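2-pyrone-4,6-dicarboxylic acid hydrolase, putative (Pseudomonas putida, PDB 2FFI) is a TIM-barrel protein of the amidohydrolase family, of unproven function, possibly a lactonase that opens the ring of 2-pyrone-4,6-dicarboxylate. Local coordinates at residues A[65-70]-A[88-93]; A[107-112]-A[136-141]. All blocks are in the same frame, centred on the assembly; numbering follows the deposited sequence.

Contact 1 (A[65-70]-A[88-93]); sequences LGTDNR and MLERDV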
loop_
_atom_site.group_PDB
_atom_site.type_symbol
_atom_site.label_atom_id
_atom_site.label_comp_id
_atom_site.label_asym_id
_atom_site.label_seq_id
_atom_site.Cartn_x
_atom_site.Cartn_y
_atom_site.Cartn_z
ATOM N N LEU A 65 9.193 12.187 1.413
ATOM C CA LEU A 65 9.523 12.487 2.796
ATOM C C LEU A 65 10.642 11.566 3.292
ATOM O O LEU A 65 11.234 11.794 4.351
ATOM C CB LEU A 65 8.269 12.364 3.691
ATOM C CG LEU A 65 7.228 13.483 3.547
ATOM C CD1 LEU A 65 6.087 13.353 4.581
ATOM C CD2 LEU A 65 7.926 14.814 3.741
ATOM N N GLY A 66 10.928 10.529 2.509
ATOM C CA GLY A 66 11.973 9.591 2.855
ATOM C C GLY A 66 11.782 8.957 4.211
ATOM O O GLY A 66 10.696 8.489 4.530
ATOM N N THR A 67 12.835 8.957 5.022
ATOM C CA THR A 67 12.777 8.343 6.343
ATOM C C THR A 67 12.114 9.181 7.432
ATOM O O THR A 67 11.843 8.680 8.521
ATOM C CB THR A 67 14.166 7.942 6.807
ATOM O OG1 THR A 67 14.743 7.082 5.822
ATOM C CG2 THR A 67 14.086 7.175 8.104
ATOM N N ASP A 68 11.846 10.452 7.154
ATOM C CA ASP A 68 11.196 11.289 8.150
ATOM C C ASP A 68 9.724 10.883 8.247
ATOM O O ASP A 68 8.903 11.292 7.421
ATOM C CB ASP A 68 11.310 12.763 7.762
ATOM C CG ASP A 68 10.843 13.687 8.870
ATOM O OD1 ASP A 68 10.710 13.191 10.014
ATOM O OD2 ASP A 68 10.627 14.894 8.610
ATOM N N ASN A 69 9.398 10.068 9.246
ATOM C CA ASN A 69 8.027 9.608 9.449
ATOM C C ASN A 69 7.322 10.387 10.560
ATOM O O ASN A 69 6.372 9.887 11.155
ATOM C CB ASN A 69 8.009 8.132 9.838
ATOM C CG ASN A 69 8.754 7.246 8.863
ATOM O OD1 ASN A 69 8.322 7.036 7.727
ATOM N ND2 ASN A 69 9.880 6.701 9.316
ATOM N N ARG A 70 7.794 11.597 10.843
ATOM C CA ARG A 70 7.222 12.434 11.901
ATOM C C ARG A 70 5.748 12.827 11.707
ATOM O O ARG A 70 4.969 12.819 12.671
ATOM C CB ARG A 70 8.046 13.715 12.072
ATOM C CG ARG A 70 9.419 13.538 12.705
ATOM C CD ARG A 70 10.146 14.890 12.812
ATOM N NE ARG A 70 10.406 15.460 11.489
ATOM C CZ ARG A 70 10.840 16.700 11.274
ATOM N NH1 ARG A 70 11.065 17.514 12.299
ATOM N NH2 ARG A 70 11.044 17.129 10.030
HETATM N N MSE A 88 8.917 4.245 6.269
HETATM C CA MSE A 88 10.126 3.966 5.499
HETATM C C MSE A 88 11.294 4.140 6.467
HETATM O O MSE A 88 11.453 5.183 7.093
HETATM C CB MSE A 88 10.249 4.901 4.289
HETATM C CG MSE A 88 9.316 4.515 3.133
HETATM SE SE MSE A 88 9.570 5.506 1.453
HETATM C CE MSE A 88 11.144 4.529 0.793
ATOM N N LEU A 89 12.098 3.097 6.609
ATOM C CA LEU A 89 13.214 3.124 7.544
ATOM C C LEU A 89 14.583 3.202 6.888
ATOM O O LEU A 89 14.798 2.687 5.790
ATOM C CB LEU A 89 13.158 1.886 8.428
ATOM C CG LEU A 89 11.844 1.681 9.176
ATOM C CD1 LEU A 89 11.827 0.274 9.758
ATOM C CD2 LEU A 89 11.688 2.727 10.261
ATOM N N GLU A 90 15.519 3.837 7.583
ATOM C CA GLU A 90 16.873 3.973 7.069
ATOM C C GLU A 90 17.522 2.587 7.096
ATOM O O GLU A 90 17.059 1.694 7.801
ATOM C CB GLU A 90 17.668 4.960 7.929
ATOM C CG GLU A 90 18.703 5.805 7.168
ATOM C CD GLU A 90 18.153 7.148 6.711
ATOM O OE1 GLU A 90 17.750 7.284 5.530
ATOM O OE2 GLU A 90 18.119 8.077 7.545
ATOM N N ARG A 91 18.588 2.413 6.322
ATOM C CA ARG A 91 19.282 1.132 6.238
ATOM C C ARG A 91 19.373 0.401 7.577
ATOM O O ARG A 91 18.708 -0.601 7.774
ATOM C CB ARG A 91 20.692 1.327 5.668
ATOM C CG ARG A 91 21.349 0.038 5.176
ATOM C CD ARG A 91 20.947 -0.293 3.738
ATOM N NE ARG A 91 21.755 0.448 2.763
ATOM C CZ ARG A 91 21.654 0.324 1.439
ATOM N NH1 ARG A 91 20.774 -0.515 0.907
ATOM N NH2 ARG A 91 22.435 1.044 0.639
ATOM N N ASP A 92 20.200 0.896 8.493
ATOM C CA ASP A 92 20.349 0.254 9.793
ATOM C C ASP A 92 19.579 0.961 10.912
ATOM O O ASP A 92 19.902 2.083 11.307
ATOM C CB ASP A 92 21.838 0.128 10.154
ATOM C CG ASP A 92 22.651 1.371 9.785
ATOM O OD1 ASP A 92 22.475 2.431 10.433
ATOM O OD2 ASP A 92 23.474 1.287 8.839
ATOM N N VAL A 93 18.552 0.287 11.420
ATOM C CA VAL A 93 17.715 0.838 12.479
ATOM C C VAL A 93 17.604 -0.151 13.631
ATOM O O VAL A 93 17.536 -1.360 13.415
ATOM C CB VAL A 93 16.304 1.145 11.949
ATOM C CG1 VAL A 93 15.494 1.847 13.023
ATOM C CG2 VAL A 93 16.397 2.010 10.703
#
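Met88, present as selenomethionine, meets the carboxamide of Asn69 with its own backbone. Its N-H donates to Asn69, with Met88 N 3.2 Å from Asn69 OD1 and the bond nearly straight at 172°. The amide nitrogen answers at the other end of the residue, Asn69 ND2 lying 3.1 Å from Met88 O. That oxygen is close to the plane of the Asn69 amide, whereas ND2 stands above the Met88 carbonyl plane, 40° out of it. One bond given and one received fix the amide's rotation, since a flip would set N-H against N-H and oxygen against oxygen. An alanine at Asn69 would remove both bonds and would probably leave the N-H and C=O of Met88 without these mates and the two loops less firmly joined. Met88 O also receives a CA-H...O contact from Thr67, with Thr67 CA at 3.5 Å, and Met88 CB packs 3.6 Å from Gly66 O.

These are neighbouring loops of the TIM barrel: 65-70 follows strand 56-57 and leads into helix 70-78, while the loop 88-93 comes after that helix and runs toward helix 95-102. The first is shaped by a type II' turn from Leu65 to Asp68, closed by the bond from Asp68 N to Leu65 O, and its Gly66 and Asp68 carbonyls both accept from Gln61.

Leu89 points its CB away from 65-70, and its side chain packs on Met101, which Asn69 also touches. The side chain of Glu90 bends at chi2 (93°), which carries CD toward Thr67, where the carboxylate meets the hydroxyl, the two side chains crossing at about a right angle. Thr67 OG1 gives Glu90 OE1 a weak hydrogen bond of 3.0 Å at the protein surface. Thr67 CG2 lies 3.7 Å from Glu90 N.

Contact 2 (A[107-112]-A[136-141]); sequences RGVRLN and QGWHVE. With PO4 (phosphate ion), chain C.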
loop_
_atom_site.group_PDB
_atom_site.type_symbol
_atom_site.label_atom_id
_atom_site.label_comp_id
_atom_site.label_asym_id
_atom_site.label_seq_id
_atom_site.Cartn_x
_atom_site.Cartn_y
_atom_site.Cartn_z
ATOM N N ARG A 107 2.484 -0.926 11.176
ATOM C CA ARG A 107 2.570 -2.369 11.045
ATOM C C ARG A 107 3.364 -2.902 9.846
ATOM O O ARG A 107 3.294 -4.091 9.517
ATOM C CB ARG A 107 1.160 -2.952 11.004
ATOM C CG ARG A 107 0.740 -3.726 12.246
ATOM C CD ARG A 107 0.705 -2.862 13.483
ATOM N NE ARG A 107 -0.411 -3.255 14.319
ATOM C CZ ARG A 107 -0.751 -2.627 15.434
ATOM N NH1 ARG A 107 -1.803 -3.045 16.131
ATOM N NH2 ARG A 107 -0.036 -1.587 15.847
ATOM N N GLY A 108 4.116 -2.033 9.185
ATOM C CA GLY A 108 4.878 -2.485 8.037
ATOM C C GLY A 108 5.901 -1.470 7.607
ATOM O O GLY A 108 5.937 -0.365 8.152
ATOM N N VAL A 109 6.756 -1.858 6.663
ATOM C CA VAL A 109 7.775 -0.959 6.125
ATOM C C VAL A 109 7.663 -1.033 4.621
ATOM O O VAL A 109 7.418 -2.108 4.064
ATOM C CB VAL A 109 9.237 -1.359 6.510
ATOM C CG1 VAL A 109 9.453 -1.249 8.018
ATOM C CG2 VAL A 109 9.532 -2.766 6.050
ATOM N N ARG A 110 7.831 0.113 3.969
ATOM C CA ARG A 110 7.754 0.201 2.517
ATOM C C ARG A 110 9.121 0.601 1.995
ATOM O O ARG A 110 9.674 1.622 2.388
ATOM C CB ARG A 110 6.730 1.255 2.086
ATOM C CG ARG A 110 6.270 1.148 0.621
ATOM C CD ARG A 110 5.796 2.509 0.099
ATOM N NE ARG A 110 4.876 2.422 -1.041
ATOM C CZ ARG A 110 4.308 3.484 -1.617
ATOM N NH1 ARG A 110 3.480 3.325 -2.638
ATOM N NH2 ARG A 110 4.575 4.715 -1.180
ATOM N N LEU A 111 9.672 -0.214 1.113
ATOM C CA LEU A 111 10.971 0.078 0.527
ATOM C C LEU A 111 10.749 1.184 -0.507
ATOM O O LEU A 111 11.516 2.163 -0.569
ATOM C CB LEU A 111 11.520 -1.178 -0.152
ATOM C CG LEU A 111 11.649 -2.405 0.753
ATOM C CD1 LEU A 111 12.173 -3.552 -0.045
ATOM C CD2 LEU A 111 12.572 -2.099 1.920
ATOM N N ASN A 112 9.687 1.003 -1.305
ATOM C CA ASN A 112 9.267 1.928 -2.367
ATOM C C ASN A 112 10.373 2.305 -3.355
ATOM O O ASN A 112 11.023 3.337 -3.201
ATOM C CB ASN A 112 8.673 3.203 -1.760
ATOM C CG ASN A 112 8.252 4.220 -2.818
ATOM O OD1 ASN A 112 7.266 4.034 -3.540
ATOM N ND2 ASN A 112 9.006 5.307 -2.911
ATOM N N GLN A 136 9.774 -8.019 14.500
ATOM C CA GLN A 136 8.646 -7.185 14.928
ATOM C C GLN A 136 7.353 -7.698 14.304
ATOM O O GLN A 136 6.264 -7.324 14.725
ATOM C CB GLN A 136 8.854 -5.722 14.527
ATOM C CG GLN A 136 8.123 -4.741 15.435
ATOM C CD GLN A 136 8.673 -4.758 16.846
ATOM O OE1 GLN A 136 8.031 -4.281 17.774
ATOM N NE2 GLN A 136 9.879 -5.304 17.011
ATOM N N GLY A 137 7.483 -8.551 13.297
ATOM C CA GLY A 137 6.310 -9.110 12.654
ATOM C C GLY A 137 5.765 -8.242 11.547
ATOM O O GLY A 137 4.786 -8.606 10.913
ATOM N N TRP A 138 6.406 -7.097 11.323
ATOM C CA TRP A 138 6.014 -6.136 10.290
ATOM C C TRP A 138 6.126 -6.705 8.886
ATOM O O TRP A 138 7.003 -7.511 8.602
ATOM C CB TRP A 138 6.888 -4.875 10.376
ATOM C CG TRP A 138 6.533 -3.963 11.488
ATOM C CD1 TRP A 138 5.540 -4.139 12.402
ATOM C CD2 TRP A 138 7.134 -2.693 11.785
ATOM N NE1 TRP A 138 5.475 -3.047 13.257
ATOM C CE2 TRP A 138 6.440 -2.150 12.898
ATOM C CE3 TRP A 138 8.190 -1.966 11.225
ATOM C CZ2 TRP A 138 6.765 -0.917 13.453
ATOM C CZ3 TRP A 138 8.517 -0.733 11.783
ATOM C CH2 TRP A 138 7.803 -0.221 12.888
ATOM N N HIS A 139 5.241 -6.282 7.996
ATOM C CA HIS A 139 5.314 -6.772 6.631
ATOM C C HIS A 139 6.126 -5.793 5.800
ATOM O O HIS A 139 6.419 -4.683 6.254
ATOM C CB HIS A 139 3.919 -6.943 6.028
ATOM C CG HIS A 139 3.107 -5.684 5.995
ATOM N ND1 HIS A 139 2.486 -5.165 7.110
ATOM C CD2 HIS A 139 2.803 -4.850 4.975
ATOM C CE1 HIS A 139 1.830 -4.065 6.774
ATOM N NE2 HIS A 139 2.007 -3.853 5.484
ATOM N N VAL A 140 6.500 -6.215 4.596
ATOM C CA VAL A 140 7.282 -5.378 3.689
ATOM C C VAL A 140 6.475 -5.055 2.438
ATOM O O VAL A 140 6.051 -5.955 1.703
ATOM C CB VAL A 140 8.612 -6.066 3.278
ATOM C CG1 VAL A 140 8.371 -7.525 2.961
ATOM C CG2 VAL A 140 9.215 -5.362 2.057
ATOM N N GLU A 141 6.265 -3.759 2.210
ATOM C CA GLU A 141 5.499 -3.286 1.056
ATOM C C GLU A 141 6.373 -3.027 -0.154
ATOM O O GLU A 141 7.400 -2.359 -0.058
ATOM C CB GLU A 141 4.751 -2.003 1.406
ATOM C CG GLU A 141 3.353 -1.944 0.840
ATOM C CD GLU A 141 2.756 -0.563 0.956
ATOM O OE1 GLU A 141 3.045 0.122 1.959
ATOM O OE2 GLU A 141 1.985 -0.160 0.060
HETATM P P PO4 C . 2.040 5.911 -4.124
HETATM O O1 PO4 C . 2.719 5.689 -2.822
HETATM O O2 PO4 C . 3.053 6.059 -5.199
HETATM O O3 PO4 C . 1.170 4.752 -4.432
HETATM O O4 PO4 C . 1.224 7.147 -4.043
#
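Gly108, Val109 and Arg110 pair with His139, Val140 and Glu141 as adjacent parallel strands of the TIM barrel. Val109 N donates to His139 O at 2.9 Å, and Glu141 N to Val109 O at 2.7 Å; weaker bonds follow at either end, from His139 N to Arg107 O and from Leu111 N to Glu141 O. Helix 127-136 connects the strands in a beta-alpha-beta unit and ends in a Schellman motif at Gly137. Val109 and Val140 face this helix, both touching Ile133. Val109 CG1 meets the six-membered ring of Trp138, 3.5 Å from CE3, the side chains crossing at about a right angle. Arg107 CA sits over the five-membered ring in a CH-pi contact. Gly108, lacking a side chain, admits the His139 imidazole, which lies with one face over Gly108 CA.

Arg110 and Glu141 lie on the same face of the sheet as His139. The arginine chain runs extended from CG to NE, with Arg110 CG 3.6 Å from Glu141 CB. Arg110 NE is 4.0 Å from Glu141 OE2, opposite charges that probably attract without a directed bond; that oxygen has its salt bridge with Lys197. Arg110 NH2 donates at 2.7 Å to O1 of a phosphate ion, probably from the crystallisation liquor, while NH1 forms a salt bridge with Asp166, and Asn112 OD1 lies over the centre of one guanidinium face.

From the N terminus, the chain leaves strand 56-57, makes the 65-70 loop, passes through helix 70-78 and returns to 88-93, where contact 1 closes the excursion. It then traverses helix 95-102 and enters strand 108-110; contact 2 closes the next loop, around helix 127-136, when strand 139-142 comes alongside. The two loops stand in series, neither nested nor crossed, with contact centres about 12 Å apart. Between them Val87, just ahead of Met88, bonds through its backbone to Gly108 and Arg110, and Leu89 CD1 packs 3.3 Å from Val109 CG1. Surface loops of contact 1 are thereby tied to the buried barrel strands of contact 2.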